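Local structure of putative rhamnosidase (Streptomyces avermitilis, 3W5M) at residues Glu12-Pro17 against Ser657-Thr662; Asp58-Gly63 against Val73-Pro78; Tyr86-Arg91 against Ser106-Gly111. The protein hydrolyses terminal non-reducing alpha-L-rhamnose residues of alpha-L-rhamnosides, releasing L-rhamnose from citrus flavonoids and from the arabinogalactan-protein gum arabic. All blocks are in the same frame, centred on the assembly; numbering follows the deposited sequence.

Contact 1: residues Glu12-Pro17 against Ser657-Thr662; sequences EYVQRP and SARFLT
Y13 and V14, on the loop that joins strand 10-11 to strand 26-32 in the N-terminal immunoglobulin-like domain, rest against A658 and R659 in the first turn of helix 658-671, which belongs to the six-hairpin glycosidase domain. This is a domain-domain seam between residues far apart in sequence, held across the two segments by van der Waals contact. The methyl of A658 sits over one face of the phenol of Y13 as a CH-pi contact, CB lying 3.5 Å from the ring centroid and 24° off its normal. It leans toward the hydroxyl end, where A658 CB comes within 3.2 Å of Y13 CZ, a tight approach. The phenol is tethered beyond this point by a hydrogen bond from its OH to D712 OD2. R659 slides past the tyrosine in the opposite direction, its CG 4.0 Å from Y13 CB. Its CD also comes 3.7 Å from E12 O. The arginine chain then bends at chi3 (-67°), and V14 CG1 stands over one face of the guanidinium, shifted toward the rim, at 3.5 Å from R659 CZ and nearly the same from NE and NH1. The valine crosses the arginine at about a right angle. R659 NH2 is held by a salt bridge to E656 OE1 and a hydrogen bond to S595 O, which help to fix the flat group against which the valine packs. Inside the helix, A658 O takes T662 N and T662 OG1 from opposite faces of its carbonyl plane, the hydroxyl at 2.6 Å. Y710 of helix 698-710 packs on A658, L706 of the same helix meets L661, and Y13 also touches L72 and L963, while P17 reaches W108 on strand 106-110.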
# COMPACT_ATOMS: atom_id res chain seq x y z
N GLU A 12 6.79 -16.36 13.98
CA GLU A 12 5.88 -15.38 13.40
C GLU A 12 6.15 -15.14 11.90
O GLU A 12 6.24 -13.98 11.46
CB GLU A 12 5.90 -14.06 14.20
CG GLU A 12 5.42 -14.18 15.64
CD GLU A 12 3.90 -14.42 15.73
OE1 GLU A 12 3.14 -13.87 14.89
OE2 GLU A 12 3.46 -15.16 16.64
N TYR A 13 6.25 -16.24 11.15
CA TYR A 13 6.37 -16.25 9.68
C TYR A 13 7.75 -15.87 9.17
O TYR A 13 7.95 -15.82 7.97
CB TYR A 13 5.33 -15.32 9.02
CG TYR A 13 3.92 -15.83 9.18
CD1 TYR A 13 3.41 -16.76 8.30
CD2 TYR A 13 3.09 -15.36 10.19
CE1 TYR A 13 2.11 -17.23 8.41
CE2 TYR A 13 1.77 -15.82 10.33
CZ TYR A 13 1.29 -16.77 9.44
OH TYR A 13 -0.02 -17.24 9.51
N VAL A 14 8.69 -15.56 10.05
CA VAL A 14 9.99 -15.09 9.51
C VAL A 14 11.17 -15.79 10.20
O VAL A 14 11.06 -16.25 11.32
CB VAL A 14 10.16 -13.55 9.53
CG1 VAL A 14 8.99 -12.79 8.89
CG2 VAL A 14 10.44 -13.04 10.92
N GLN A 15 12.33 -15.81 9.53
CA GLN A 15 13.53 -16.32 10.13
C GLN A 15 14.20 -15.19 10.91
O GLN A 15 14.42 -14.10 10.38
CB GLN A 15 14.48 -16.85 9.04
CG GLN A 15 13.90 -18.01 8.24
CD GLN A 15 14.96 -19.01 7.86
OE1 GLN A 15 15.91 -18.70 7.14
NE2 GLN A 15 14.83 -20.22 8.38
N ARG A 16 14.49 -15.43 12.19
CA ARG A 16 15.24 -14.45 13.01
C ARG A 16 14.65 -13.03 13.10
O ARG A 16 15.33 -12.04 12.81
CB ARG A 16 16.72 -14.41 12.56
CG ARG A 16 17.41 -15.77 12.60
CD ARG A 16 18.83 -15.69 12.05
NE ARG A 16 18.79 -15.33 10.63
CZ ARG A 16 18.65 -16.20 9.62
NH1 ARG A 16 18.57 -17.52 9.82
NH2 ARG A 16 18.56 -15.73 8.40
N PRO A 17 13.37 -12.91 13.51
CA PRO A 17 12.81 -11.56 13.61
C PRO A 17 13.49 -10.78 14.71
O PRO A 17 13.72 -11.31 15.79
CB PRO A 17 11.34 -11.79 13.98
CG PRO A 17 11.30 -13.16 14.57
CD PRO A 17 12.40 -13.95 13.89
N SER A 657 1.32 -13.43 2.67
CA SER A 657 0.44 -12.30 2.93
C SER A 657 -0.08 -12.30 4.36
O SER A 657 -0.83 -11.40 4.74
CB SER A 657 -0.74 -12.30 1.92
OG SER A 657 -0.25 -12.12 0.59
N ALA A 658 0.38 -13.25 5.18
CA ALA A 658 -0.12 -13.34 6.56
C ALA A 658 0.23 -12.14 7.42
O ALA A 658 -0.63 -11.56 8.05
CB ALA A 658 0.36 -14.62 7.22
N ARG A 659 1.51 -11.76 7.49
CA ARG A 659 1.85 -10.63 8.33
C ARG A 659 1.17 -9.35 7.78
O ARG A 659 0.69 -8.51 8.55
CB ARG A 659 3.36 -10.43 8.36
CG ARG A 659 4.14 -11.52 9.11
CD ARG A 659 5.65 -11.23 9.00
NE ARG A 659 6.06 -11.39 7.60
CZ ARG A 659 7.02 -10.66 7.00
NH1 ARG A 659 7.69 -9.73 7.66
NH2 ARG A 659 7.29 -10.87 5.71
N PHE A 660 1.15 -9.21 6.44
CA PHE A 660 0.65 -7.97 5.82
C PHE A 660 -0.84 -7.80 6.09
O PHE A 660 -1.27 -6.73 6.52
CB PHE A 660 0.90 -7.97 4.30
CG PHE A 660 0.73 -6.60 3.65
CD1 PHE A 660 1.69 -5.58 3.86
CD2 PHE A 660 -0.36 -6.34 2.84
CE1 PHE A 660 1.54 -4.32 3.26
CE2 PHE A 660 -0.52 -5.09 2.24
CZ PHE A 660 0.44 -4.08 2.45
N LEU A 661 -1.61 -8.85 5.85
CA LEU A 661 -3.07 -8.75 6.06
C LEU A 661 -3.48 -8.87 7.52
O LEU A 661 -4.48 -8.29 7.90
CB LEU A 661 -3.85 -9.71 5.14
CG LEU A 661 -3.54 -9.38 3.68
CD1 LEU A 661 -4.17 -10.48 2.84
CD2 LEU A 661 -4.02 -7.99 3.27
N THR A 662 -2.71 -9.59 8.34
CA THR A 662 -2.86 -9.51 9.81
C THR A 662 -2.79 -8.08 10.30
O THR A 662 -3.65 -7.63 11.05
CB THR A 662 -1.84 -10.41 10.58
OG1 THR A 662 -2.03 -11.77 10.18
CG2 THR A 662 -2.03 -10.30 12.10

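Contact 2: residues Asp58-Gly63 against Val73-Pro78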
# COMPACT_ATOMS: atom_id res chain seq x y z
N ASP A 58 17.92 -22.54 29.82
CA ASP A 58 17.56 -21.72 30.98
C ASP A 58 16.24 -20.95 30.81
O ASP A 58 15.78 -20.33 31.77
CB ASP A 58 18.68 -20.74 31.33
CG ASP A 58 19.04 -19.83 30.17
OD1 ASP A 58 18.45 -19.98 29.08
OD2 ASP A 58 19.91 -18.96 30.35
N VAL A 59 15.63 -20.96 29.62
CA VAL A 59 14.35 -20.25 29.45
C VAL A 59 13.17 -21.22 29.45
O VAL A 59 12.28 -21.15 30.28
CB VAL A 59 14.38 -19.31 28.20
CG1 VAL A 59 13.06 -18.57 28.00
CG2 VAL A 59 15.53 -18.32 28.29
N TRP A 60 13.17 -22.17 28.51
CA TRP A 60 12.05 -23.10 28.39
C TRP A 60 12.51 -24.43 27.80
O TRP A 60 13.44 -24.48 27.00
CB TRP A 60 10.96 -22.52 27.49
CG TRP A 60 9.65 -23.30 27.44
CD1 TRP A 60 8.96 -23.84 28.50
CD2 TRP A 60 8.85 -23.54 26.28
NE1 TRP A 60 7.81 -24.42 28.06
CE2 TRP A 60 7.71 -24.25 26.70
CE3 TRP A 60 8.99 -23.23 24.91
CZ2 TRP A 60 6.71 -24.67 25.81
CZ3 TRP A 60 8.00 -23.65 24.03
CH2 TRP A 60 6.87 -24.36 24.48
N ASP A 61 11.85 -25.48 28.23
CA ASP A 61 11.95 -26.79 27.63
C ASP A 61 10.56 -27.37 27.69
O ASP A 61 10.10 -27.72 28.76
CB ASP A 61 12.93 -27.68 28.39
CG ASP A 61 13.21 -28.99 27.67
OD1 ASP A 61 12.30 -29.53 26.98
OD2 ASP A 61 14.36 -29.47 27.78
N SER A 62 9.89 -27.49 26.55
CA SER A 62 8.53 -28.01 26.53
C SER A 62 8.49 -29.45 27.01
O SER A 62 7.42 -29.95 27.31
CB SER A 62 7.97 -27.99 25.12
OG SER A 62 8.80 -28.77 24.26
N GLY A 63 9.66 -30.11 27.02
CA GLY A 63 9.70 -31.58 27.02
C GLY A 63 9.04 -32.16 25.77
O GLY A 63 8.59 -31.42 24.88
N VAL A 73 3.05 -22.96 16.29
CA VAL A 73 2.93 -23.45 17.67
C VAL A 73 3.36 -22.35 18.63
O VAL A 73 4.51 -21.87 18.56
CB VAL A 73 3.78 -24.73 17.89
CG1 VAL A 73 3.64 -25.21 19.34
CG2 VAL A 73 3.40 -25.80 16.90
N PRO A 74 2.45 -21.89 19.52
CA PRO A 74 2.81 -20.76 20.39
C PRO A 74 3.81 -21.11 21.46
O PRO A 74 3.69 -22.15 22.15
CB PRO A 74 1.49 -20.34 21.05
CG PRO A 74 0.51 -21.42 20.75
CD PRO A 74 1.03 -22.29 19.65
N TYR A 75 4.82 -20.25 21.58
CA TYR A 75 5.68 -20.26 22.77
C TYR A 75 4.83 -20.36 24.03
O TYR A 75 3.88 -19.59 24.20
CB TYR A 75 6.51 -19.00 22.81
CG TYR A 75 7.32 -18.85 24.09
CD1 TYR A 75 8.50 -19.57 24.27
CD2 TYR A 75 6.89 -17.99 25.11
CE1 TYR A 75 9.24 -19.43 25.44
CE2 TYR A 75 7.62 -17.85 26.29
CZ TYR A 75 8.79 -18.56 26.45
OH TYR A 75 9.52 -18.42 27.60
N ALA A 76 5.17 -21.30 24.91
CA ALA A 76 4.38 -21.45 26.16
C ALA A 76 5.26 -21.63 27.38
O ALA A 76 4.91 -22.34 28.31
CB ALA A 76 3.35 -22.58 26.03
N GLY A 77 6.41 -20.97 27.38
CA GLY A 77 7.26 -20.94 28.56
C GLY A 77 7.02 -19.71 29.42
O GLY A 77 6.00 -19.05 29.29
N PRO A 78 7.99 -19.38 30.30
CA PRO A 78 7.90 -18.25 31.22
C PRO A 78 7.82 -16.91 30.48
O PRO A 78 8.28 -16.82 29.35
CB PRO A 78 9.18 -18.37 32.06
CG PRO A 78 9.53 -19.83 31.99
CD PRO A 78 9.16 -20.23 30.59
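One face of the W60 indole lies mainly on backbone: G77 CA stands over the five-membered ring, 3.4 Å from its centroid and 13° off the normal. This CH-pi contact depends on the missing side chain, since a CB on G77 would point at the indole and fall 2.6 Å from W60 CG. Farther along the same face, A76 N comes to 3.5 Å from W60 CH2. W60 CG is anti to the backbone N (chi1 -171°), which carries the root of the indole toward G77. Y75 closes in beside it, its CD1 3.7 Å from W60 CE3, with the two planes inclined at 71°. The amide N of G77 lies over the centre of the tyrosine ring and also over the indole, set in the angle between the two aromatic groups. With an alanine in place of W60, G77 CA and A76 N would probably be left facing a gap, and the Y75 ring would be likely to lose its support at CD1. In the fibronectin-type 3 fold of this N-terminal domain, strand 60-66 is an edge strand paired with strand 40-48, whereas strand 73-74 pairs with strand 26-32 in the other sheet, so the contact joins the two sheets along their margin. V59 and W60 both face V47, a classic beta bulge, and next in the chain D61 OD1 accepts from G63 N, two residues ahead, at 2.7 Å to form an Asx turn. V45 and V47 of strand 40-48 also touch W60. On the second segment, Y75 OH donates to P78 O at 2.7 Å, in the carbonyl plane and on a lone pair, bracing the loop across A76 and G77. V59 CG1 reaches 3.6 Å from that same Y75 OH, while P78 CD packs against V59 O.

Contact 3: residues Tyr86-Arg91 against Ser106-Gly111; sequences YFWSVR and SWWETG
Y86 and W108 form a hydrogen-bonded pair in the antiparallel hairpin of strands 85-94 and 106-110, at the edge of the four-stranded sheet of the fibronectin-type 3 domain. Each gives its N-H to the other's O, Y86 N to W108 O at 2.7 Å, and W88 and S106 repeat the pattern two residues along. The face that carries Y86, W88 and W108 is tightly packed. Y86 CB stands 3.7 Å over the centroid of the six-membered ring of W108, only 8° off the normal, while the phenol itself is slid aside from the indole. W108 turns its edge toward the face of W88, W108 CE3 lying 3.7 Å from W88 CD1 with the planes 63° apart. V11 meets both tryptophans, and T110 CG2 touches the edge of the Y86 ring, whose OH is bonded to K81 N. The opposite face is looser and partly exposed. Here F87 and W107, a non-hydrogen-bonded pair with CA atoms 4.2 Å apart, meet mainly through W107 CB over the F87 ring. Beyond CD1, which still touches F87 CE2, the indole of W107 extends off the neighbouring strand and makes a cation-pi contact with R85. Back on the W88 side, at S106, a water accepts from W88 NE1 at 3.2 Å, lies 2.8 Å from S106 OG, and donates only weakly to W107 O.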
# COMPACT_ATOMS: atom_id res chain seq x y z
N TYR A 86 16.32 -14.52 22.24
CA TYR A 86 16.00 -15.87 22.66
C TYR A 86 16.41 -16.87 21.59
O TYR A 86 15.95 -16.80 20.45
CB TYR A 86 14.50 -16.01 22.94
CG TYR A 86 14.09 -15.24 24.16
CD1 TYR A 86 14.24 -15.80 25.44
CD2 TYR A 86 13.60 -13.94 24.07
CE1 TYR A 86 13.89 -15.09 26.58
CE2 TYR A 86 13.24 -13.22 25.22
CZ TYR A 86 13.38 -13.80 26.46
OH TYR A 86 13.02 -13.11 27.60
N PHE A 87 17.28 -17.80 21.98
CA PHE A 87 17.73 -18.84 21.05
C PHE A 87 16.82 -20.05 21.21
O PHE A 87 16.30 -20.32 22.30
CB PHE A 87 19.20 -19.19 21.29
CG PHE A 87 20.13 -18.09 20.92
CD1 PHE A 87 20.42 -17.08 21.82
CD2 PHE A 87 20.73 -18.05 19.65
CE1 PHE A 87 21.30 -16.06 21.48
CE2 PHE A 87 21.60 -17.03 19.31
CZ PHE A 87 21.89 -16.04 20.23
N TRP A 88 16.54 -20.71 20.09
CA TRP A 88 15.68 -21.85 20.13
C TRP A 88 16.04 -22.92 19.13
O TRP A 88 16.71 -22.68 18.14
CB TRP A 88 14.19 -21.48 20.02
CG TRP A 88 13.74 -21.06 18.63
CD1 TRP A 88 14.05 -19.92 17.99
CD2 TRP A 88 12.92 -21.83 17.75
NE1 TRP A 88 13.48 -19.92 16.73
CE2 TRP A 88 12.76 -21.07 16.57
CE3 TRP A 88 12.27 -23.07 17.85
CZ2 TRP A 88 11.97 -21.50 15.49
CZ3 TRP A 88 11.51 -23.53 16.76
CH2 TRP A 88 11.36 -22.73 15.60
N SER A 89 15.54 -24.10 19.42
CA SER A 89 15.80 -25.28 18.65
C SER A 89 14.63 -26.19 18.88
O SER A 89 14.02 -26.17 19.94
CB SER A 89 17.09 -25.93 19.15
OG SER A 89 17.56 -26.89 18.22
N VAL A 90 14.31 -26.99 17.88
CA VAL A 90 13.25 -27.98 18.00
C VAL A 90 13.74 -29.32 17.39
O VAL A 90 14.64 -29.35 16.53
CB VAL A 90 11.94 -27.50 17.29
CG1 VAL A 90 12.15 -27.28 15.79
CG2 VAL A 90 10.79 -28.44 17.53
N ARG A 91 13.15 -30.40 17.87
CA ARG A 91 13.34 -31.72 17.30
C ARG A 91 12.00 -32.40 17.34
O ARG A 91 11.13 -32.01 18.13
CB ARG A 91 14.41 -32.56 18.04
CG ARG A 91 14.08 -32.89 19.48
CD ARG A 91 14.93 -34.06 19.93
NE ARG A 91 14.78 -34.31 21.36
CZ ARG A 91 15.57 -35.12 22.05
NH1 ARG A 91 16.58 -35.73 21.44
NH2 ARG A 91 15.35 -35.30 23.36
N SER A 106 18.36 -21.30 16.21
CA SER A 106 17.93 -20.06 15.59
C SER A 106 17.59 -19.08 16.71
O SER A 106 17.81 -19.39 17.88
CB SER A 106 16.73 -20.30 14.67
OG SER A 106 16.47 -19.10 13.91
N TRP A 107 17.05 -17.91 16.39
CA TRP A 107 16.75 -16.96 17.44
C TRP A 107 15.64 -16.00 17.03
O TRP A 107 15.36 -15.82 15.82
CB TRP A 107 18.02 -16.18 17.86
CG TRP A 107 18.71 -15.41 16.75
CD1 TRP A 107 19.82 -15.82 16.02
CD2 TRP A 107 18.38 -14.09 16.26
NE1 TRP A 107 20.16 -14.85 15.10
CE2 TRP A 107 19.31 -13.78 15.23
CE3 TRP A 107 17.39 -13.14 16.58
CZ2 TRP A 107 19.28 -12.57 14.53
CZ3 TRP A 107 17.36 -11.93 15.88
CH2 TRP A 107 18.29 -11.66 14.86
N TRP A 108 14.98 -15.42 18.03
CA TRP A 108 14.20 -14.18 17.83
C TRP A 108 14.61 -13.20 18.91
O TRP A 108 15.14 -13.62 19.95
CB TRP A 108 12.69 -14.43 17.81
CG TRP A 108 12.03 -14.59 19.17
CD1 TRP A 108 11.44 -13.62 19.92
CD2 TRP A 108 11.89 -15.81 19.91
NE1 TRP A 108 10.93 -14.16 21.09
CE2 TRP A 108 11.19 -15.50 21.10
CE3 TRP A 108 12.26 -17.15 19.66
CZ2 TRP A 108 10.87 -16.48 22.05
CZ3 TRP A 108 11.95 -18.11 20.61
CH2 TRP A 108 11.25 -17.78 21.78
N GLU A 109 14.40 -11.92 18.68
CA GLU A 109 14.74 -10.93 19.68
C GLU A 109 13.54 -10.03 19.95
O GLU A 109 12.94 -9.48 19.03
CB GLU A 109 15.97 -10.11 19.23
CG GLU A 109 16.45 -9.11 20.27
CD GLU A 109 17.71 -8.37 19.85
OE1 GLU A 109 18.68 -9.04 19.42
OE2 GLU A 109 17.76 -7.12 19.95
N THR A 110 13.18 -9.89 21.23
CA THR A 110 12.07 -9.02 21.60
C THR A 110 12.44 -7.57 21.44
O THR A 110 13.63 -7.17 21.56
CB THR A 110 11.59 -9.30 23.04
OG1 THR A 110 12.67 -9.10 23.95
CG2 THR A 110 11.12 -10.73 23.15
N GLY A 111 11.43 -6.76 21.16
CA GLY A 111 11.59 -5.32 21.22
C GLY A 111 11.34 -4.77 22.62
O GLY A 111 11.58 -5.43 23.64
O HOH W 1 13.75 -18.26 14.03

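How the contacts relate
From the N terminus, the chain first passes 12-17, which waits some 640 residues for its partner 657-662; contact 1 therefore spans a very long loop that contains both others. Within it, contact 2 closes a short loop between 58-63 and 73-78, and only afterwards does contact 3 close its hairpin, so these two follow in series without crossing. Contacts 2 and 3 touch: V59 packs on Y86, and Y75 on W108. Contact 3 meets contact 1 where P17 O probably accepts from E109 N and R16 packs on W107. Together they link the sandwich of the N-terminal domain to the helices of the glycosidase domain.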